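Local structure of probable 2-dehydro-3-deoxygalactonokinase DgoK1 (Sinorhizobium meliloti, 3T69) at residues D123-A136 with K154-T168. The protein probably phosphorylates 2-dehydro-3-deoxy-D-galactonate with ATP, a step in the degradation of galactose and galactonate. Residues are numbered along the deposited sequence; the frame is centred on the assembly and turned at random.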
loop_
_atom_site.group_PDB
_atom_site.type_symbol
_atom_site.label_atom_id
_atom_site.label_comp_id
_atom_site.label_asym_id
_atom_site.label_seq_id
_atom_site.Cartn_x
_atom_site.Cartn_y
_atom_site.Cartn_z
ATOM N N ASP B 123 -7.607 4.612 17.206
ATOM C CA ASP B 123 -6.190 4.948 16.952
ATOM C C ASP B 123 -5.223 4.772 18.113
ATOM O O ASP B 123 -5.593 4.762 19.290
ATOM C CB ASP B 123 -6.026 6.341 16.360
ATOM C CG ASP B 123 -4.982 6.373 15.264
ATOM O OD1 ASP B 123 -3.992 5.626 15.298
ATOM O OD2 ASP B 123 -5.173 7.149 14.322
ATOM N N VAL B 124 -3.967 4.614 17.773
ATOM C CA VAL B 124 -3.034 4.084 18.746
ATOM C C VAL B 124 -1.638 4.665 18.580
ATOM O O VAL B 124 -1.228 4.999 17.472
ATOM C CB VAL B 124 -3.102 2.553 18.654
ATOM C CG1 VAL B 124 -1.773 1.904 18.170
ATOM C CG2 VAL B 124 -3.716 2.004 19.906
ATOM N N MET B 125 -0.940 4.876 19.677
ATOM C CA MET B 125 0.403 5.494 19.591
ATOM C C MET B 125 1.179 4.996 20.760
ATOM O O MET B 125 0.673 4.972 21.866
ATOM C CB MET B 125 0.363 7.036 19.486
ATOM C CG MET B 125 0.649 7.879 20.748
ATOM S SD MET B 125 0.886 9.697 20.562
ATOM C CE MET B 125 -0.489 10.098 19.537
ATOM N N ARG B 126 2.357 4.472 20.482
ATOM C CA ARG B 126 3.236 3.989 21.511
ATOM C C ARG B 126 4.667 4.603 21.306
ATOM O O ARG B 126 5.473 4.077 20.524
ATOM C CB ARG B 126 3.200 2.459 21.450
ATOM C CG ARG B 126 3.263 1.764 22.752
ATOM C CD ARG B 126 3.218 0.252 22.678
ATOM N NE ARG B 126 1.895 -0.301 22.976
ATOM C CZ ARG B 126 1.249 -0.219 24.154
ATOM N NH1 ARG B 126 1.795 0.388 25.199
ATOM N NH2 ARG B 126 0.042 -0.775 24.288
ATOM N N GLY B 127 4.966 5.749 21.943
ATOM C CA GLY B 127 6.316 6.383 21.861
ATOM C C GLY B 127 6.365 7.871 21.497
ATOM O O GLY B 127 7.193 8.664 22.005
ATOM N N GLU B 128 5.495 8.253 20.578
ATOM C CA GLU B 128 5.273 9.628 20.173
ATOM C C GLU B 128 4.628 10.396 21.307
ATOM O O GLU B 128 4.632 11.645 21.306
ATOM C CB GLU B 128 4.345 9.659 18.927
ATOM C CG GLU B 128 4.923 9.080 17.589
ATOM C CD GLU B 128 4.765 7.588 17.434
ATOM O OE1 GLU B 128 4.072 6.969 18.272
ATOM O OE2 GLU B 128 5.333 7.004 16.479
ATOM N N GLU B 129 4.030 9.698 22.273
ATOM C CA GLU B 129 3.464 10.462 23.394
ATOM C C GLU B 129 4.616 10.986 24.259
ATOM O O GLU B 129 4.477 11.994 24.893
ATOM C CB GLU B 129 2.432 9.691 24.250
ATOM C CG GLU B 129 3.028 8.716 25.233
ATOM C CD GLU B 129 3.748 7.633 24.491
ATOM O OE1 GLU B 129 3.180 7.209 23.460
ATOM O OE2 GLU B 129 4.857 7.226 24.891
ATOM N N THR B 130 5.741 10.296 24.271
ATOM C CA THR B 130 6.867 10.762 25.027
ATOM C C THR B 130 7.635 11.923 24.352
ATOM O O THR B 130 8.147 12.814 25.042
ATOM C CB THR B 130 7.784 9.612 25.388
ATOM O OG1 THR B 130 7.032 8.695 26.202
ATOM C CG2 THR B 130 8.983 10.130 26.169
ATOM N N GLN B 131 7.656 11.938 23.017
ATOM C CA GLN B 131 8.150 13.100 22.308
ATOM C C GLN B 131 7.167 14.231 22.528
ATOM O O GLN B 131 7.519 15.387 22.452
ATOM C CB GLN B 131 8.367 12.806 20.826
ATOM C CG GLN B 131 9.120 11.482 20.555
ATOM C CD GLN B 131 9.302 11.184 19.061
ATOM O OE1 GLN B 131 8.355 10.875 18.342
ATOM N NE2 GLN B 131 10.537 11.274 18.601
ATOM N N LEU B 132 5.932 13.930 22.830
ATOM C CA LEU B 132 5.019 15.043 23.077
ATOM C C LEU B 132 5.082 15.537 24.510
ATOM O O LEU B 132 4.762 16.701 24.803
ATOM C CB LEU B 132 3.585 14.686 22.715
ATOM C CG LEU B 132 3.237 14.564 21.238
ATOM C CD1 LEU B 132 1.891 13.860 21.106
ATOM C CD2 LEU B 132 3.201 15.923 20.570
ATOM N N LEU B 133 5.472 14.652 25.420
ATOM C CA LEU B 133 5.668 15.060 26.809
ATOM C C LEU B 133 6.831 16.053 26.763
ATOM O O LEU B 133 6.751 17.150 27.322
ATOM C CB LEU B 133 5.997 13.855 27.699
ATOM C CG LEU B 133 6.464 14.124 29.132
ATOM C CD1 LEU B 133 5.427 14.846 29.956
ATOM C CD2 LEU B 133 6.862 12.803 29.739
ATOM N N GLY B 134 7.870 15.638 26.044
ATOM C CA GLY B 134 9.049 16.418 25.841
ATOM C C GLY B 134 8.797 17.821 25.338
ATOM O O GLY B 134 9.314 18.770 25.901
ATOM N N ALA B 135 7.979 17.965 24.307
ATOM C CA ALA B 135 7.983 19.201 23.552
ATOM C C ALA B 135 6.835 20.146 23.849
ATOM O O ALA B 135 6.873 21.299 23.418
ATOM C CB ALA B 135 8.075 18.918 22.068
ATOM N N ALA B 136 5.828 19.692 24.590
ATOM C CA ALA B 136 4.647 20.530 24.841
ATOM C C ALA B 136 5.001 21.960 25.294
ATOM O O ALA B 136 4.485 22.939 24.734
ATOM C CB ALA B 136 3.714 19.870 25.840
ATOM N N LYS B 154 2.258 10.304 12.755
ATOM C CA LYS B 154 1.173 10.754 13.597
ATOM C C LYS B 154 0.783 12.231 13.378
ATOM O O LYS B 154 1.662 13.089 13.221
ATOM C CB LYS B 154 1.521 10.432 15.050
ATOM C CG LYS B 154 0.872 9.143 15.545
ATOM C CD LYS B 154 1.623 7.861 15.322
ATOM C CE LYS B 154 0.560 6.821 15.211
ATOM N NZ LYS B 154 0.924 5.413 15.441
ATOM N N TRP B 155 -0.509 12.530 13.334
ATOM C CA TRP B 155 -0.971 13.933 13.295
ATOM C C TRP B 155 -1.805 14.236 14.540
ATOM O O TRP B 155 -2.859 13.648 14.733
ATOM C CB TRP B 155 -1.757 14.240 12.014
ATOM C CG TRP B 155 -0.820 14.432 10.781
ATOM C CD1 TRP B 155 -0.014 13.486 10.200
ATOM C CD2 TRP B 155 -0.628 15.628 10.026
ATOM N NE1 TRP B 155 0.669 14.015 9.143
ATOM C CE2 TRP B 155 0.310 15.331 9.009
ATOM C CE3 TRP B 155 -1.133 16.925 10.126
ATOM C CZ2 TRP B 155 0.751 16.296 8.090
ATOM C CZ3 TRP B 155 -0.708 17.883 9.225
ATOM C CH2 TRP B 155 0.222 17.561 8.202
ATOM N N VAL B 156 -1.317 15.142 15.391
ATOM C CA VAL B 156 -1.852 15.300 16.760
ATOM C C VAL B 156 -2.433 16.708 17.076
ATOM O O VAL B 156 -1.771 17.718 16.848
ATOM C CB VAL B 156 -0.750 14.939 17.767
ATOM C CG1 VAL B 156 -1.289 14.855 19.188
ATOM C CG2 VAL B 156 -0.082 13.656 17.363
ATOM N N ARG B 157 -3.663 16.772 17.556
ATOM C CA ARG B 157 -4.200 18.031 18.009
ATOM C C ARG B 157 -3.809 18.182 19.492
ATOM O O ARG B 157 -4.371 17.497 20.376
ATOM C CB ARG B 157 -5.741 18.157 17.815
ATOM C CG ARG B 157 -6.401 17.258 16.701
ATOM C CD ARG B 157 -7.905 17.571 16.314
ATOM N NE ARG B 157 -8.762 18.162 17.371
ATOM C CZ ARG B 157 -9.706 17.520 18.082
ATOM N NH1 ARG B 157 -9.934 16.213 17.903
ATOM N NH2 ARG B 157 -10.415 18.192 19.002
ATOM N N LEU B 158 -2.864 19.098 19.747
ATOM C CA LEU B 158 -2.316 19.394 21.088
ATOM C C LEU B 158 -2.848 20.722 21.669
ATOM O O LEU B 158 -2.896 21.723 20.968
ATOM C CB LEU B 158 -0.797 19.430 20.998
ATOM C CG LEU B 158 0.003 19.617 22.276
ATOM C CD1 LEU B 158 -0.494 18.674 23.415
ATOM C CD2 LEU B 158 1.475 19.401 21.981
ATOM N N ALA B 159 -3.311 20.727 22.901
ATOM C CA ALA B 159 -3.706 21.974 23.523
ATOM C C ALA B 159 -3.429 21.994 24.999
ATOM O O ALA B 159 -4.066 21.281 25.723
ATOM C CB ALA B 159 -5.151 22.216 23.295
ATOM N N ASP B 160 -2.596 22.899 25.475
ATOM C CA ASP B 160 -2.345 22.977 26.905
ATOM C C ASP B 160 -1.829 21.728 27.588
ATOM O O ASP B 160 -2.355 21.339 28.607
ATOM C CB ASP B 160 -3.615 23.380 27.645
ATOM C CG ASP B 160 -4.294 24.575 27.043
ATOM O OD1 ASP B 160 -3.631 25.394 26.396
ATOM O OD2 ASP B 160 -5.506 24.705 27.223
ATOM N N ASP B 161 -0.839 21.065 27.028
ATOM C CA ASP B 161 -0.366 19.854 27.662
ATOM C C ASP B 161 -1.479 18.824 27.666
ATOM O O ASP B 161 -1.613 18.025 28.553
ATOM C CB ASP B 161 0.076 20.127 29.094
ATOM C CG ASP B 161 1.273 21.077 29.191
ATOM O OD1 ASP B 161 1.476 21.915 28.294
ATOM O OD2 ASP B 161 2.008 21.007 30.192
ATOM N N ARG B 162 -2.276 18.864 26.632
ATOM C CA ARG B 162 -3.351 17.898 26.382
ATOM C C ARG B 162 -3.430 17.402 24.915
ATOM O O ARG B 162 -3.574 18.206 23.972
ATOM C CB ARG B 162 -4.705 18.466 26.800
ATOM C CG ARG B 162 -4.805 18.768 28.257
ATOM C CD ARG B 162 -6.224 19.005 28.651
ATOM N NE ARG B 162 -6.925 17.786 29.089
ATOM C CZ ARG B 162 -8.015 17.284 28.494
ATOM N NH1 ARG B 162 -8.541 17.874 27.402
ATOM N NH2 ARG B 162 -8.591 16.187 28.993
ATOM N N VAL B 163 -3.336 16.087 24.718
ATOM C CA VAL B 163 -3.694 15.498 23.421
ATOM C C VAL B 163 -5.209 15.364 23.294
ATOM O O VAL B 163 -5.824 14.634 24.061
ATOM C CB VAL B 163 -3.065 14.136 23.224
ATOM C CG1 VAL B 163 -3.378 13.646 21.867
ATOM C CG2 VAL B 163 -1.579 14.236 23.401
ATOM N N GLU B 164 -5.799 16.073 22.329
ATOM C CA GLU B 164 -7.250 16.091 22.155
ATOM C C GLU B 164 -7.707 14.908 21.312
ATOM O O GLU B 164 -8.797 14.361 21.520
ATOM C CB GLU B 164 -7.725 17.412 21.518
ATOM C CG GLU B 164 -7.824 18.612 22.472
ATOM C CD GLU B 164 -8.874 18.392 23.562
ATOM O OE1 GLU B 164 -10.029 18.020 23.194
ATOM O OE2 GLU B 164 -8.558 18.576 24.777
ATOM N N GLY B 165 -6.851 14.531 20.362
ATOM C CA GLY B 165 -7.117 13.468 19.402
ATOM C C GLY B 165 -5.908 13.347 18.499
ATOM O O GLY B 165 -4.977 14.195 18.545
ATOM N N PHE B 166 -5.902 12.296 17.683
ATOM C CA PHE B 166 -4.875 12.134 16.689
ATOM C C PHE B 166 -5.210 11.145 15.567
ATOM O O PHE B 166 -6.212 10.430 15.652
ATOM C CB PHE B 166 -3.599 11.733 17.377
ATOM C CG PHE B 166 -3.670 10.421 18.062
ATOM C CD1 PHE B 166 -4.246 10.310 19.332
ATOM C CD2 PHE B 166 -3.106 9.293 17.467
ATOM C CE1 PHE B 166 -4.268 9.073 20.004
ATOM C CE2 PHE B 166 -3.126 8.050 18.110
ATOM C CZ PHE B 166 -3.708 7.931 19.391
ATOM N N SER B 167 -4.355 11.099 14.542
ATOM C CA SER B 167 -4.553 10.276 13.366
ATOM C C SER B 167 -3.251 9.642 12.850
ATOM O O SER B 167 -2.318 10.360 12.476
ATOM C CB SER B 167 -5.098 11.156 12.243
ATOM O OG SER B 167 -6.465 11.486 12.462
ATOM N N THR B 168 -3.173 8.314 12.804
ATOM C CA THR B 168 -2.054 7.662 12.142
ATOM C C THR B 168 -2.287 7.621 10.645
ATOM O O THR B 168 -3.457 7.575 10.178
ATOM C CB THR B 168 -1.936 6.270 12.620
ATOM O OG1 THR B 168 -1.900 6.308 14.044
ATOM C CG2 THR B 168 -0.652 5.578 12.103
#
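Thr168 N donates to Asp123 OD2 over 2.8 Å in a nearly straight bond (164°), reaching the syn side of the oxygen from somewhat outside the carboxylate plane. The anti lone pair of OD1 takes Val124 N, bracing the carboxylate against its own strand while OD2 reaches across; aspartate, two acceptors on a short stem, suits the place. Strands 123-125 and 162-168 run almost perpendicular to each other (88°). They belong to the two sheets of what is probably an actin-like (ASKHA) kinase fold: strand 123-125 pairs with strand 108-116 of one sheet, while strands 154-159 and 162-168 form a beta hairpin of the other. Phe220 of the second subunit packs on Asp123 and Thr168. Lysine suits position 154 because its long chain can lie across Glu128, with Lys154 CD 3.8 Å from Glu128 CD. It still delivers Lys154 NZ to Val124 O at 3.0 Å, in the carbonyl plane. Glu128 OE1 stays 4.5 Å from Lys154 NZ, too far for a salt bridge, though its charge would probably favour the ammonium there.

Toward helix 128-136 the contact turns apolar. Met125, unbranched and bent at its end (chi3 47°), can lay CE over the centre of the flat Phe166 ring, 3.4 Å from its centroid: a CH-pi contact and, with SD farther above that face, a Met-aromatic one. Leu132's fork serves two partners: CD1 meets Val156 CG1 tip to tip at 3.8 Å, and CD2 slides past the longer Leu158. Small Ala136 allows a close approach to the hairpin's turn, close to type I', where Ala136 CB lies 3.9 Å from Asp161 OD1.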